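Local structure of xylose isomerase-like TIM barrel domain-containing protein (Sinorhizobium meliloti, 3JU2) at residues L12-E17 with V248-A253; I36-D41 with T63-G68; P139-P144 with A200-H205; D178-W183 with H205-L210. The protein is of unknown function but binds a zinc ion in a xylose isomerase-like TIM barrel, which is consistent with a metal-dependent enzyme. All coordinates share one frame; numbering follows the deposited sequence. Where two conformers were deposited one is given.

Interaction 1. Residues L12-E17 with V248-A253; sequences LATIRE and VEIFSA. With ZN (zinc ion), chain D.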
loop_
_atom_site.group_PDB
_atom_site.type_symbol
_atom_site.label_atom_id
_atom_site.label_comp_id
_atom_site.label_asym_id
_atom_site.label_seq_id
_atom_site.Cartn_x
_atom_site.Cartn_y
_atom_site.Cartn_z
ATOM N N LEU A 12 -12.427 -1.889 20.413
ATOM C CA LEU A 12 -13.874 -1.595 20.489
ATOM C C LEU A 12 -14.454 -0.947 19.230
ATOM O O LEU A 12 -15.674 -0.810 19.096
ATOM C CB LEU A 12 -14.177 -0.731 21.700
ATOM C CG LEU A 12 -13.773 -1.268 23.077
ATOM C CD1 LEU A 12 -14.327 -0.388 24.185
ATOM C CD2 LEU A 12 -14.164 -2.730 23.286
ATOM N N ALA A 13 -13.577 -0.553 18.306
ATOM C CA ALA A 13 -14.012 -0.150 16.973
ATOM C C ALA A 13 -14.761 -1.265 16.262
ATOM O O ALA A 13 -15.614 -0.984 15.434
ATOM C CB ALA A 13 -12.861 0.308 16.147
ATOM N N THR A 14 -14.445 -2.517 16.607
ATOM C CA THR A 14 -15.053 -3.707 16.023
ATOM C C THR A 14 -16.586 -3.744 16.222
ATOM O O THR A 14 -17.300 -4.283 15.391
ATOM C CB THR A 14 -14.412 -4.970 16.624
ATOM O OG1 THR A 14 -13.020 -5.005 16.238
ATOM C CG2 THR A 14 -15.112 -6.244 16.147
ATOM N N ILE A 15 -17.036 -3.197 17.348
ATOM C CA ILE A 15 -18.473 -3.064 17.652
ATOM C C ILE A 15 -18.858 -1.603 17.954
ATOM O O ILE A 15 -19.722 -1.336 18.802
ATOM C CB ILE A 15 -18.946 -4.066 18.770
ATOM C CG1 ILE A 15 -18.040 -4.004 20.017
ATOM C CG2 ILE A 15 -19.100 -5.486 18.194
ATOM C CD1 ILE A 15 -18.589 -4.769 21.236
ATOM N N ARG A 16 -18.228 -0.667 17.233
ATOM C CA ARG A 16 -18.449 0.744 17.534
ATOM C C ARG A 16 -19.829 1.273 17.120
ATOM O O ARG A 16 -20.357 2.154 17.807
ATOM C CB ARG A 16 -17.321 1.645 17.022
ATOM C CG ARG A 16 -17.393 2.058 15.557
ATOM C CD ARG A 16 -16.839 3.478 15.350
ATOM N NE ARG A 16 -15.452 3.627 15.803
ATOM C CZ ARG A 16 -15.049 4.388 16.822
ATOM N NH1 ARG A 16 -15.908 5.107 17.532
ATOM N NH2 ARG A 16 -13.767 4.434 17.127
ATOM N N GLU A 17 -20.423 0.720 16.066
ATOM C CA GLU A 17 -21.761 1.145 15.646
ATOM C C GLU A 17 -22.821 0.688 16.633
ATOM O O GLU A 17 -23.788 1.405 16.882
ATOM C CB GLU A 17 -22.083 0.679 14.227
ATOM C CG GLU A 17 -21.330 1.454 13.118
ATOM C CD GLU A 17 -21.357 2.981 13.268
ATOM O OE1 GLU A 17 -22.458 3.559 13.429
ATOM O OE2 GLU A 17 -20.271 3.605 13.200
ATOM N N VAL A 248 -8.447 -7.895 18.134
ATOM C CA VAL A 248 -9.356 -7.772 16.998
ATOM C C VAL A 248 -9.788 -6.329 16.686
ATOM O O VAL A 248 -10.524 -5.693 17.462
ATOM C CB VAL A 248 -10.611 -8.649 17.168
ATOM C CG1 VAL A 248 -11.473 -8.583 15.909
ATOM C CG2 VAL A 248 -10.222 -10.082 17.409
ATOM N N GLU A 249 -9.364 -5.851 15.518
ATOM C CA GLU A 249 -9.749 -4.524 15.009
ATOM C C GLU A 249 -10.318 -4.604 13.585
ATOM O O GLU A 249 -9.582 -4.742 12.583
ATOM C CB GLU A 249 -8.563 -3.554 15.082
ATOM C CG GLU A 249 -8.931 -2.099 14.741
ATOM C CD GLU A 249 -7.733 -1.184 14.788
ATOM O OE1 GLU A 249 -6.661 -1.629 14.346
ATOM O OE2 GLU A 249 -7.850 -0.037 15.271
ATOM N N ILE A 250 -11.645 -4.547 13.497
ATOM C CA ILE A 250 -12.351 -4.709 12.234
ATOM C C ILE A 250 -13.179 -3.441 11.978
ATOM O O ILE A 250 -13.959 -3.053 12.835
ATOM C CB ILE A 250 -13.307 -5.938 12.279
ATOM C CG1 ILE A 250 -12.501 -7.248 12.397
ATOM C CG2 ILE A 250 -14.170 -5.987 11.021
ATOM C CD1 ILE A 250 -13.352 -8.440 12.740
ATOM N N PHE A 251 -12.968 -2.778 10.838
ATOM C CA PHE A 251 -13.890 -1.708 10.413
ATOM C C PHE A 251 -14.661 -2.303 9.266
ATOM O O PHE A 251 -14.079 -2.591 8.196
ATOM C CB PHE A 251 -13.178 -0.430 9.937
ATOM C CG PHE A 251 -12.092 0.083 10.866
ATOM C CD1 PHE A 251 -12.199 -0.016 12.249
ATOM C CD2 PHE A 251 -10.988 0.734 10.336
ATOM C CE1 PHE A 251 -11.182 0.472 13.093
ATOM C CE2 PHE A 251 -9.972 1.231 11.170
ATOM C CZ PHE A 251 -10.079 1.101 12.552
ATOM N N SER A 252 -15.952 -2.556 9.487
ATOM C CA SER A 252 -16.776 -3.230 8.471
ATOM C C SER A 252 -18.166 -2.561 8.352
ATOM O O SER A 252 -19.129 -3.002 8.987
ATOM C CB SER A 252 -16.926 -4.708 8.811
ATOM O OG SER A 252 -17.754 -5.380 7.866
ATOM N N ALA A 253 -18.249 -1.514 7.546
ATOM C CA ALA A 253 -19.481 -0.701 7.439
ATOM C C ALA A 253 -20.718 -1.486 6.951
ATOM O O ALA A 253 -21.842 -1.227 7.412
ATOM C CB ALA A 253 -19.239 0.491 6.550
HETATM ZN ZN ZN D . -4.596 -1.656 14.104
#

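Interaction 2. Residues I36-D41 with T63-G68; sequences IAPWRD and TGLCRG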
loop_
_atom_site.group_PDB
_atom_site.type_symbol
_atom_site.label_atom_id
_atom_site.label_comp_id
_atom_site.label_asym_id
_atom_site.label_seq_id
_atom_site.Cartn_x
_atom_site.Cartn_y
_atom_site.Cartn_z
ATOM N N ILE A 36 -9.332 -5.415 26.198
ATOM C CA ILE A 36 -9.940 -4.494 25.229
ATOM C C ILE A 36 -8.956 -3.412 24.778
ATOM O O ILE A 36 -7.894 -3.213 25.399
ATOM C CB ILE A 36 -11.224 -3.778 25.805
ATOM C CG1 ILE A 36 -10.884 -2.975 27.069
ATOM C CG2 ILE A 36 -12.371 -4.781 26.028
ATOM C CD1 ILE A 36 -11.740 -1.703 27.305
ATOM N N ALA A 37 -9.303 -2.730 23.685
ATOM C CA ALA A 37 -8.658 -1.480 23.319
ATOM C C ALA A 37 -9.740 -0.447 22.960
ATOM O O ALA A 37 -10.326 -0.508 21.879
ATOM C CB ALA A 37 -7.691 -1.675 22.175
ATOM N N PRO A 38 -10.011 0.487 23.882
ATOM C CA PRO A 38 -11.023 1.508 23.640
ATOM C C PRO A 38 -10.468 2.681 22.857
ATOM O O PRO A 38 -9.243 2.827 22.709
ATOM C CB PRO A 38 -11.398 1.959 25.046
ATOM C CG PRO A 38 -10.111 1.799 25.823
ATOM C CD PRO A 38 -9.392 0.620 25.214
ATOM N N TRP A 39 -11.380 3.520 22.369
ATOM C CA TRP A 39 -11.030 4.729 21.639
ATOM C C TRP A 39 -11.291 5.929 22.542
ATOM O O TRP A 39 -12.152 5.877 23.432
ATOM C CB TRP A 39 -11.818 4.807 20.314
ATOM C CG TRP A 39 -11.275 3.854 19.265
ATOM C CD1 TRP A 39 -11.191 2.487 19.352
ATOM C CD2 TRP A 39 -10.726 4.204 17.992
ATOM N NE1 TRP A 39 -10.625 1.975 18.211
ATOM C CE2 TRP A 39 -10.324 3.008 17.364
ATOM C CE3 TRP A 39 -10.535 5.415 17.318
ATOM C CZ2 TRP A 39 -9.752 2.988 16.081
ATOM C CZ3 TRP A 39 -9.968 5.391 16.055
ATOM C CH2 TRP A 39 -9.567 4.185 15.457
ATOM N N ARG A 40 -10.533 6.995 22.322
ATOM C CA ARG A 40 -10.606 8.183 23.156
ATOM C C ARG A 40 -11.999 8.836 23.177
ATOM O O ARG A 40 -12.427 9.304 24.219
ATOM C CB ARG A 40 -9.524 9.174 22.757
ATOM C CG ARG A 40 -8.133 8.707 23.176
ATOM C CD ARG A 40 -7.083 9.537 22.516
ATOM N NE ARG A 40 -7.057 10.878 23.072
ATOM C CZ ARG A 40 -6.505 11.924 22.473
ATOM N NH1 ARG A 40 -5.932 11.785 21.287
ATOM N NH2 ARG A 40 -6.520 13.109 23.067
ATOM N N ASP A 41 -12.715 8.809 22.052
ATOM C CA ASP A 41 -14.091 9.344 22.012
ATOM C C ASP A 41 -15.102 8.515 22.824
ATOM O O ASP A 41 -16.009 9.076 23.444
ATOM C CB ASP A 41 -14.569 9.606 20.570
ATOM C CG ASP A 41 -14.711 8.340 19.728
ATOM O OD1 ASP A 41 -14.103 7.295 20.037
ATOM O OD2 ASP A 41 -15.444 8.403 18.722
ATOM N N THR A 63 -5.054 -3.442 25.922
ATOM C CA THR A 63 -3.935 -3.761 25.020
ATOM C C THR A 63 -3.404 -2.509 24.283
ATOM O O THR A 63 -2.313 -2.513 23.703
ATOM C CB THR A 63 -4.311 -4.901 24.045
ATOM O OG1 THR A 63 -5.583 -4.636 23.431
ATOM C CG2 THR A 63 -4.406 -6.224 24.798
ATOM N N GLY A 64 -4.190 -1.449 24.346
ATOM C CA GLY A 64 -3.897 -0.188 23.726
ATOM C C GLY A 64 -4.965 0.835 24.022
ATOM O O GLY A 64 -6.067 0.479 24.330
ATOM N N LEU A 65 -4.614 2.103 23.930
ATOM C CA LEU A 65 -5.550 3.176 23.721
ATOM C C LEU A 65 -5.430 3.763 22.324
ATOM O O LEU A 65 -4.368 4.111 21.912
ATOM C CB LEU A 65 -5.332 4.271 24.752
ATOM C CG LEU A 65 -6.313 5.437 24.738
ATOM C CD1 LEU A 65 -7.679 5.018 25.081
ATOM C CD2 LEU A 65 -5.896 6.533 25.603
ATOM N N CYS A 66 -6.549 3.817 21.611
ATOM C CA CYS A 66 -6.597 4.463 20.310
ATOM C C CYS A 66 -7.154 5.870 20.458
ATOM O O CYS A 66 -8.036 6.117 21.280
ATOM C CB CYS A 66 -7.461 3.654 19.341
ATOM S SG CYS A 66 -6.845 1.988 19.003
ATOM N N ARG A 67 -6.634 6.791 19.656
ATOM C CA ARG A 67 -5.228 6.828 19.339
ATOM C C ARG A 67 -4.630 8.211 19.550
ATOM O O ARG A 67 -5.320 9.188 19.616
ATOM C CB ARG A 67 -5.007 6.418 17.896
ATOM C CG ARG A 67 -5.657 7.345 16.909
ATOM C CD ARG A 67 -6.728 6.709 16.098
ATOM N NE ARG A 67 -7.514 7.713 15.402
ATOM C CZ ARG A 67 -7.793 7.693 14.111
ATOM N NH1 ARG A 67 -8.514 8.656 13.581
ATOM N NH2 ARG A 67 -7.362 6.706 13.340
ATOM N N GLY A 68 -3.321 8.255 19.643
ATOM C CA GLY A 68 -2.587 9.475 19.453
ATOM C C GLY A 68 -2.014 9.607 18.069
ATOM O O GLY A 68 -2.322 8.840 17.199
#

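Interaction 3. Residues P139-P144 with A200-H205; sequences PLAIEP and AILAHH. With ZN (zinc ion), chain D.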
loop_
_atom_site.group_PDB
_atom_site.type_symbol
_atom_site.label_atom_id
_atom_site.label_comp_id
_atom_site.label_asym_id
_atom_site.label_seq_id
_atom_site.Cartn_x
_atom_site.Cartn_y
_atom_site.Cartn_z
ATOM N N PRO A 139 4.210 3.355 27.184
ATOM C CA PRO A 139 4.919 3.045 25.946
ATOM C C PRO A 139 4.148 3.613 24.747
ATOM O O PRO A 139 2.922 3.593 24.742
ATOM C CB PRO A 139 4.894 1.520 25.905
ATOM C CG PRO A 139 4.704 1.103 27.338
ATOM C CD PRO A 139 3.788 2.136 27.893
ATOM N N LEU A 140 4.870 4.154 23.777
ATOM C CA LEU A 140 4.257 4.723 22.587
ATOM C C LEU A 140 4.365 3.705 21.478
ATOM O O LEU A 140 5.465 3.322 21.117
ATOM C CB LEU A 140 4.969 6.016 22.187
ATOM C CG LEU A 140 4.813 7.228 23.109
ATOM C CD1 LEU A 140 5.543 8.435 22.521
ATOM C CD2 LEU A 140 3.345 7.575 23.426
ATOM N N ALA A 141 3.232 3.246 20.946
ATOM C CA ALA A 141 3.243 2.264 19.870
ATOM C C ALA A 141 2.958 2.936 18.533
ATOM O O ALA A 141 1.828 3.372 18.267
ATOM C CB ALA A 141 2.250 1.110 20.143
ATOM N N ILE A 142 3.999 3.062 17.715
ATOM C CA ILE A 142 3.830 3.530 16.341
ATOM C C ILE A 142 3.121 2.427 15.575
ATOM O O ILE A 142 3.606 1.298 15.497
ATOM C CB ILE A 142 5.189 3.833 15.661
ATOM C CG1 ILE A 142 5.929 4.945 16.430
ATOM C CG2 ILE A 142 4.997 4.196 14.168
ATOM C CD1 ILE A 142 7.344 5.152 15.939
ATOM N N GLU A 143 1.968 2.744 15.000
ATOM C CA GLU A 143 1.285 1.750 14.193
ATOM C C GLU A 143 1.520 2.099 12.731
ATOM O O GLU A 143 0.923 3.073 12.236
ATOM C CB GLU A 143 -0.213 1.704 14.524
ATOM C CG GLU A 143 -0.984 0.788 13.596
ATOM C CD GLU A 143 -2.449 0.641 13.989
ATOM O OE1 GLU A 143 -3.032 1.560 14.601
ATOM O OE2 GLU A 143 -3.023 -0.396 13.647
ATOM N N PRO A 144 2.407 1.340 12.044
ATOM C CA PRO A 144 2.525 1.615 10.630
ATOM C C PRO A 144 1.188 1.325 9.936
ATOM O O PRO A 144 0.539 0.316 10.241
ATOM C CB PRO A 144 3.594 0.631 10.159
ATOM C CG PRO A 144 3.656 -0.434 11.184
ATOM C CD PRO A 144 3.295 0.227 12.466
ATOM N N ALA A 200 10.728 -4.376 20.592
ATOM C CA ALA A 200 9.873 -3.217 20.270
ATOM C C ALA A 200 8.403 -3.574 20.010
ATOM O O ALA A 200 7.583 -2.677 19.781
ATOM C CB ALA A 200 10.443 -2.450 19.071
ATOM N N ILE A 201 8.065 -4.862 20.033
ATOM C CA ILE A 201 6.665 -5.260 19.808
ATOM C C ILE A 201 5.783 -4.942 21.028
ATOM O O ILE A 201 5.984 -5.492 22.121
ATOM C CB ILE A 201 6.500 -6.708 19.327
ATOM C CG1 ILE A 201 7.447 -7.001 18.157
ATOM C CG2 ILE A 201 5.038 -6.946 18.870
ATOM C CD1 ILE A 201 7.484 -8.438 17.676
ATOM N N LEU A 202 4.838 -4.018 20.831
ATOM C CA LEU A 202 3.945 -3.552 21.898
ATOM C C LEU A 202 2.489 -4.050 21.754
ATOM O O LEU A 202 1.767 -4.161 22.753
ATOM C CB LEU A 202 3.985 -2.028 22.021
ATOM C CG LEU A 202 5.273 -1.386 22.557
ATOM C CD1 LEU A 202 5.211 0.129 22.427
ATOM C CD2 LEU A 202 5.533 -1.798 24.026
ATOM N N ALA A 203 2.083 -4.366 20.525
ATOM C CA ALA A 203 0.727 -4.847 20.248
ATOM C C ALA A 203 0.659 -5.605 18.944
ATOM O O ALA A 203 1.499 -5.411 18.050
ATOM C CB ALA A 203 -0.279 -3.672 20.232
ATOM N N HIS A 204 -0.360 -6.452 18.829
ATOM C CA HIS A 204 -0.602 -7.222 17.628
ATOM C C HIS A 204 -2.109 -7.150 17.319
ATOM O O HIS A 204 -2.949 -7.594 18.126
ATOM C CB HIS A 204 -0.110 -8.662 17.831
ATOM C CG HIS A 204 -0.424 -9.592 16.706
ATOM N ND1 HIS A 204 -0.444 -10.955 16.875
ATOM C CD2 HIS A 204 -0.691 -9.372 15.393
ATOM C CE1 HIS A 204 -0.736 -11.539 15.729
ATOM N NE2 HIS A 204 -0.896 -10.601 14.813
ATOM N N HIS A 205 -2.447 -6.570 16.170
ATOM C CA HIS A 205 -3.866 -6.399 15.794
ATOM C C HIS A 205 -4.215 -7.354 14.692
ATOM O O HIS A 205 -3.433 -7.554 13.750
ATOM C CB HIS A 205 -4.195 -4.978 15.338
ATOM C CG HIS A 205 -3.938 -3.924 16.367
ATOM N ND1 HIS A 205 -4.241 -2.599 16.150
ATOM C CD2 HIS A 205 -3.410 -3.987 17.613
ATOM C CE1 HIS A 205 -3.896 -1.888 17.208
ATOM N NE2 HIS A 205 -3.390 -2.706 18.111
HETATM ZN ZN ZN D . -4.596 -1.656 14.104
#

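Interaction 4. Residues D178-W183 with H205-L210; sequences DVYHVW and HICDWL. With ZN (zinc ion), chain D.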
loop_
_atom_site.group_PDB
_atom_site.type_symbol
_atom_site.label_atom_id
_atom_site.label_comp_id
_atom_site.label_asym_id
_atom_site.label_seq_id
_atom_site.Cartn_x
_atom_site.Cartn_y
_atom_site.Cartn_z
ATOM N N ASP A 178 -0.237 -4.318 13.081
ATOM C CA ASP A 178 -1.593 -4.664 12.588
ATOM C C ASP A 178 -1.473 -5.389 11.265
ATOM O O ASP A 178 -0.958 -4.839 10.269
ATOM C CB ASP A 178 -2.439 -3.386 12.447
ATOM C CG ASP A 178 -3.951 -3.658 12.109
ATOM O OD1 ASP A 178 -4.334 -4.676 11.505
ATOM O OD2 ASP A 178 -4.777 -2.809 12.501
ATOM N N VAL A 179 -1.966 -6.625 11.216
ATOM C CA VAL A 179 -1.875 -7.438 10.002
ATOM C C VAL A 179 -2.465 -6.755 8.748
ATOM O O VAL A 179 -1.975 -6.973 7.644
ATOM C CB VAL A 179 -2.478 -8.866 10.197
ATOM C CG1 VAL A 179 -1.763 -9.606 11.352
ATOM C CG2 VAL A 179 -4.035 -8.830 10.410
ATOM N N TYR A 180 -3.494 -5.914 8.930
ATOM C CA TYR A 180 -4.141 -5.224 7.806
ATOM C C TYR A 180 -3.137 -4.292 7.130
ATOM O O TYR A 180 -3.090 -4.202 5.907
ATOM C CB TYR A 180 -5.353 -4.413 8.267
ATOM C CG TYR A 180 -6.334 -4.153 7.148
ATOM C CD1 TYR A 180 -7.133 -5.186 6.664
ATOM C CD2 TYR A 180 -6.458 -2.877 6.572
ATOM C CE1 TYR A 180 -8.038 -4.965 5.613
ATOM C CE2 TYR A 180 -7.384 -2.631 5.532
ATOM C CZ TYR A 180 -8.173 -3.685 5.070
ATOM O OH TYR A 180 -9.072 -3.477 4.053
ATOM N N HIS A 181 -2.329 -3.645 7.955
ATOM C CA HIS A 181 -1.365 -2.662 7.484
ATOM C C HIS A 181 -0.064 -3.233 6.910
ATOM O O HIS A 181 0.553 -2.597 6.063
ATOM C CB HIS A 181 -1.097 -1.681 8.615
ATOM C CG HIS A 181 -2.324 -0.955 9.071
ATOM N ND1 HIS A 181 -3.293 -0.502 8.194
ATOM C CD2 HIS A 181 -2.730 -0.584 10.306
ATOM C CE1 HIS A 181 -4.246 0.109 8.879
ATOM N NE2 HIS A 181 -3.926 0.070 10.160
ATOM N N VAL A 182 0.333 -4.436 7.346
ATOM C CA VAL A 182 1.700 -4.949 7.076
ATOM C C VAL A 182 1.779 -6.289 6.354
ATOM O O VAL A 182 2.865 -6.661 5.890
ATOM C CB VAL A 182 2.535 -5.073 8.379
ATOM C CG1 VAL A 182 2.564 -3.775 9.157
ATOM C CG2 VAL A 182 1.976 -6.211 9.271
ATOM N N TRP A 183 0.650 -7.015 6.247
ATOM C CA TRP A 183 0.675 -8.398 5.720
ATOM C C TRP A 183 1.365 -8.534 4.351
ATOM O O TRP A 183 1.990 -9.548 4.081
ATOM C CB TRP A 183 -0.757 -9.019 5.652
ATOM C CG TRP A 183 -1.540 -8.484 4.484
ATOM C CD1 TRP A 183 -2.257 -7.311 4.427
ATOM C CD2 TRP A 183 -1.615 -9.066 3.186
ATOM N NE1 TRP A 183 -2.784 -7.147 3.167
ATOM C CE2 TRP A 183 -2.397 -8.203 2.384
ATOM C CE3 TRP A 183 -1.099 -10.242 2.620
ATOM C CZ2 TRP A 183 -2.664 -8.473 1.049
ATOM C CZ3 TRP A 183 -1.374 -10.523 1.303
ATOM C CH2 TRP A 183 -2.146 -9.632 0.517
ATOM N N HIS A 205 -2.447 -6.570 16.170
ATOM C CA HIS A 205 -3.866 -6.399 15.794
ATOM C C HIS A 205 -4.215 -7.354 14.692
ATOM O O HIS A 205 -3.433 -7.554 13.750
ATOM C CB HIS A 205 -4.195 -4.978 15.338
ATOM C CG HIS A 205 -3.938 -3.924 16.367
ATOM N ND1 HIS A 205 -4.241 -2.599 16.150
ATOM C CD2 HIS A 205 -3.410 -3.987 17.613
ATOM C CE1 HIS A 205 -3.896 -1.888 17.208
ATOM N NE2 HIS A 205 -3.390 -2.706 18.111
ATOM N N ILE A 206 -5.400 -7.923 14.784
ATOM C CA ILE A 206 -5.836 -8.919 13.849
ATOM C C ILE A 206 -7.185 -8.627 13.196
ATOM O O ILE A 206 -7.961 -7.910 13.719
ATOM C CB ILE A 206 -5.770 -10.327 14.441
ATOM C CG1 ILE A 206 -6.533 -10.398 15.751
ATOM C CG2 ILE A 206 -4.367 -10.706 14.705
ATOM C CD1 ILE A 206 -6.982 -11.773 16.117
ATOM N N CYS A 207 -7.395 -9.234 12.045
ATOM C CA CYS A 207 -8.461 -8.985 11.100
ATOM C C CYS A 207 -8.016 -9.645 9.817
ATOM O O CYS A 207 -7.121 -10.411 9.851
ATOM C CB CYS A 207 -8.724 -7.506 10.906
ATOM S SG CYS A 207 -7.398 -6.563 10.323
ATOM N N ASP A 208 -8.630 -9.361 8.692
ATOM C CA ASP A 208 -8.249 -10.003 7.462
ATOM C C ASP A 208 -8.384 -9.080 6.278
ATOM O O ASP A 208 -9.094 -8.130 6.314
ATOM C CB ASP A 208 -9.047 -11.280 7.230
ATOM C CG ASP A 208 -8.219 -12.417 6.652
ATOM O OD1 ASP A 208 -8.595 -13.553 6.869
ATOM O OD2 ASP A 208 -7.235 -12.193 5.975
ATOM N N TRP A 209 -7.657 -9.399 5.241
ATOM C CA TRP A 209 -7.688 -8.672 3.982
ATOM C C TRP A 209 -8.614 -9.435 3.040
ATOM O O TRP A 209 -8.300 -10.536 2.563
ATOM C CB TRP A 209 -6.275 -8.573 3.360
ATOM C CG TRP A 209 -6.258 -7.745 2.114
ATOM C CD1 TRP A 209 -6.491 -8.173 0.840
ATOM C CD2 TRP A 209 -6.045 -6.327 2.031
ATOM N NE1 TRP A 209 -6.427 -7.112 -0.033
ATOM C CE2 TRP A 209 -6.153 -5.970 0.668
ATOM C CE3 TRP A 209 -5.780 -5.328 2.979
ATOM C CZ2 TRP A 209 -5.988 -4.638 0.208
ATOM C CZ3 TRP A 209 -5.610 -4.002 2.531
ATOM C CH2 TRP A 209 -5.732 -3.674 1.155
ATOM N N LEU A 210 -9.738 -8.813 2.720
ATOM C CA LEU A 210 -10.718 -9.442 1.841
ATOM C C LEU A 210 -10.329 -9.384 0.375
ATOM O O LEU A 210 -9.656 -8.435 -0.087
ATOM C CB LEU A 210 -12.094 -8.799 2.052
ATOM C CG LEU A 210 -12.633 -8.946 3.473
ATOM C CD1 LEU A 210 -13.969 -8.199 3.650
ATOM C CD2 LEU A 210 -12.788 -10.443 3.848
HETATM ZN ZN ZN D . -4.596 -1.656 14.104
HETATM O O HOH W 1 -10.210 -5.949 3.230
#

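Interaction 1. Residues L12-E17 with V248-A253
Thr14 reaches Val248 and Ile250 through its hydroxyl and has the largest share of the contact. Its CB lies 4.0 Å from Val248 O. From there OG1 leaves beside the backbone N (chi1 -65°) and comes up to the backbone between Val248 O and Ile250 N, where it accepts from Ile250 N at 3.1 Å, with an N-H...O angle of 153°. The same oxygen lies 2.9 Å from Val248 O; Asn11 O is a second possible acceptor, so the destination of the hydroxyl proton is left undecided. CG2, the other branch, is anti to the backbone N. The backbone adds a CA-H...O contact, Thr14 CA to Ile250 O at 3.4 Å. Beside it, the methyl of Ala13 touches the Phe251 ring at its edge, Ala13 CB to Phe251 CE1 3.5 Å. Between Val248 and Ile250, Glu249 sends an extended chain to the zinc, which its OE1 binds at 2.1 Å. Thr14 thus meets the backbone on both sides of a metal ligand, with the bond from Ile250 N the settled one. Two loops meet here, the one after strand 8-11 and the one after strand 246-248, the first and last strands of the barrel, with helix 261-276 packed against Thr14 and Val248.

Interaction 2. Residues I36-D41 with T63-G68
Two torsions bring the Cys66 side chain over a face of the Trp39 indole: Trp39 CG and Cys66 SG each lie anti to their own carbonyl carbon, at chi1 -75° and -62°. The cysteine CB sits almost on the normal of the five-membered ring, 3.5 Å from its centroid, in a CH-pi contact. Cys66 SG lies over the same ring and adds a sulfur-aromatic contact. Arg67, bent at chi2, brings its guanidinium to the six-membered end of the indole; Trp39 CZ3 lies over one guanidinium face, 3.4 Å from Arg67 NE, but the two planes are 44° apart, so this is no parallel stack. Arg67 NH2 also bonds a glycerol molecule, probably from the crystallisation liquor.

The backbones run side by side. Cys66 N donates to Pro38 O at 3.1 Å in a nearly straight bond, and Cys66 O accepts from Arg40 N at 2.8 Å, so one residue is gripped through both its amide and its carbonyl. Further back, Thr63 N donates to Ile36 O. A bend at chi3 turns the Arg40 guanidinium so that NH1 reaches Arg67 O, which lies close to its plane, at 3.1 Å; NH2 makes a salt bridge with Asp85. Leu65 CD1 meets Pro38 CG and its CD2 meets Arg40 CG, the side chains crossing at about a right angle.

Trp39 occupies the N-cap position of helix 40-46, and its NE1 bonds Asn11. The contact joins the neighbouring parallel strands 35-37 and 61-69, with helix 76-96 covering Leu65 and Arg40, and helix 21-30 lying against Ile36 and Pro38.

Interaction 3. Residues P139-P144 with A200-H205
Leu202 meets Pro139 and Ala141 with its methyl end and begins the contact at one end of strand 201-206. Its CG leaves beside the backbone N (chi1 -69°), and the extended chain beyond carries CD1 in among three residues of the other segment. That single methyl, Leu202 CD1, lies 3.8 Å from Pro139 CB and 3.9 Å from Ala141 CB, and also comes against Leu140 O at 3.5 Å. CD2 stays with the proline, close to its CB, while Leu202 CB sits opposite the methyl of Ala141. No hydrogen bond links the two segments. They belong to strands that are not neighbours, since strand 173-178 comes between them, and the contact is made by side chains, apart from the backbone oxygen of Leu140.

Past Ala203 and His204, whose ND1 bonds Arg234, His205 closes the contact through the metal. The ND1 of His205 binds zinc at 2.3 Å, and Glu143 OE2 binds the same ion at 2.1 Å. The glutamate gets there by a fully extended chain, with CG anti to the backbone N (chi1 174°). The carboxylate and imidazole planes stand 81° apart, almost perpendicular, and their ligand atoms, Glu143 OE2 and His205 ND1, are 3.5 Å from each other, held together by the shared ion.

Asp178 and Glu249 complete the set of protein ligands. One end of the contact is thus apolar packing inside the barrel, and the other is half of a zinc site formed at the strand ends, as in xylose isomerase-like TIM barrels.

Interaction 4. Residues D178-W183 with H205-L210
Asp178 packs its carboxylate against His205, Asp178 CG to His205 CB 3.5 Å, and the tight part of the contact starts there. Its CG lies anti to the backbone N, which carries the carboxylate to the zinc: Asp178 OD2 binds the metal at 2.0 Å and also accepts from Arg220. OD1 caps helix 179-182 by accepting from Tyr180 N at 3.0 Å, met from above the carboxylate plane. Val179 N donates to His205 O in a nearly straight bond (3.1 Å, 173°), and Val179 CG2 presses on Cys207 O. The Cys207 sulfur fits against Tyr180 CB at 3.6 Å.

Farther from the metal, contact passes to three aromatic rings. Trp209 CE3 lies over one face of the Tyr180 ring, toward its rim and 3.5 Å from Tyr180 CE1, while Trp183 NE1 comes over a face of the Trp209 indole. The Trp209 plane is 36° from Tyr180 and 40° from Trp183. This far side is less directly bonded: a water bridges Tyr180 OH and Leu210 N, accepting from the amide. The second subunit also packs here, its Ile115 on Trp183 and its Ala151 on Trp209.

The whole is a parallel strand pair of a TIM barrel whose ends supply two zinc ligands, followed by an aromatic cluster of Tyr180 on the short helix with Trp183 and Trp209.

Overall arrangement
From the N terminus, the loop after strand 8-11 is joined by interaction 1 to residues 248-253, which closes a circuit that encloses the other three contacts. Interaction 2 closes a short loop early on, between the second and third strands, and touches interaction 1 where Ala13 packs on Trp39. Interactions 3 and 4 follow it in the chain and cross, because 178-183 falls between 139-144 and 200-205 while its partner 205-210 runs on past 200-205; they share His205. Interaction 3 links the fifth and seventh strands across the sixth, and interaction 4 joins the sixth to the seventh. Interactions 1, 3 and 4 converge on one zinc ion.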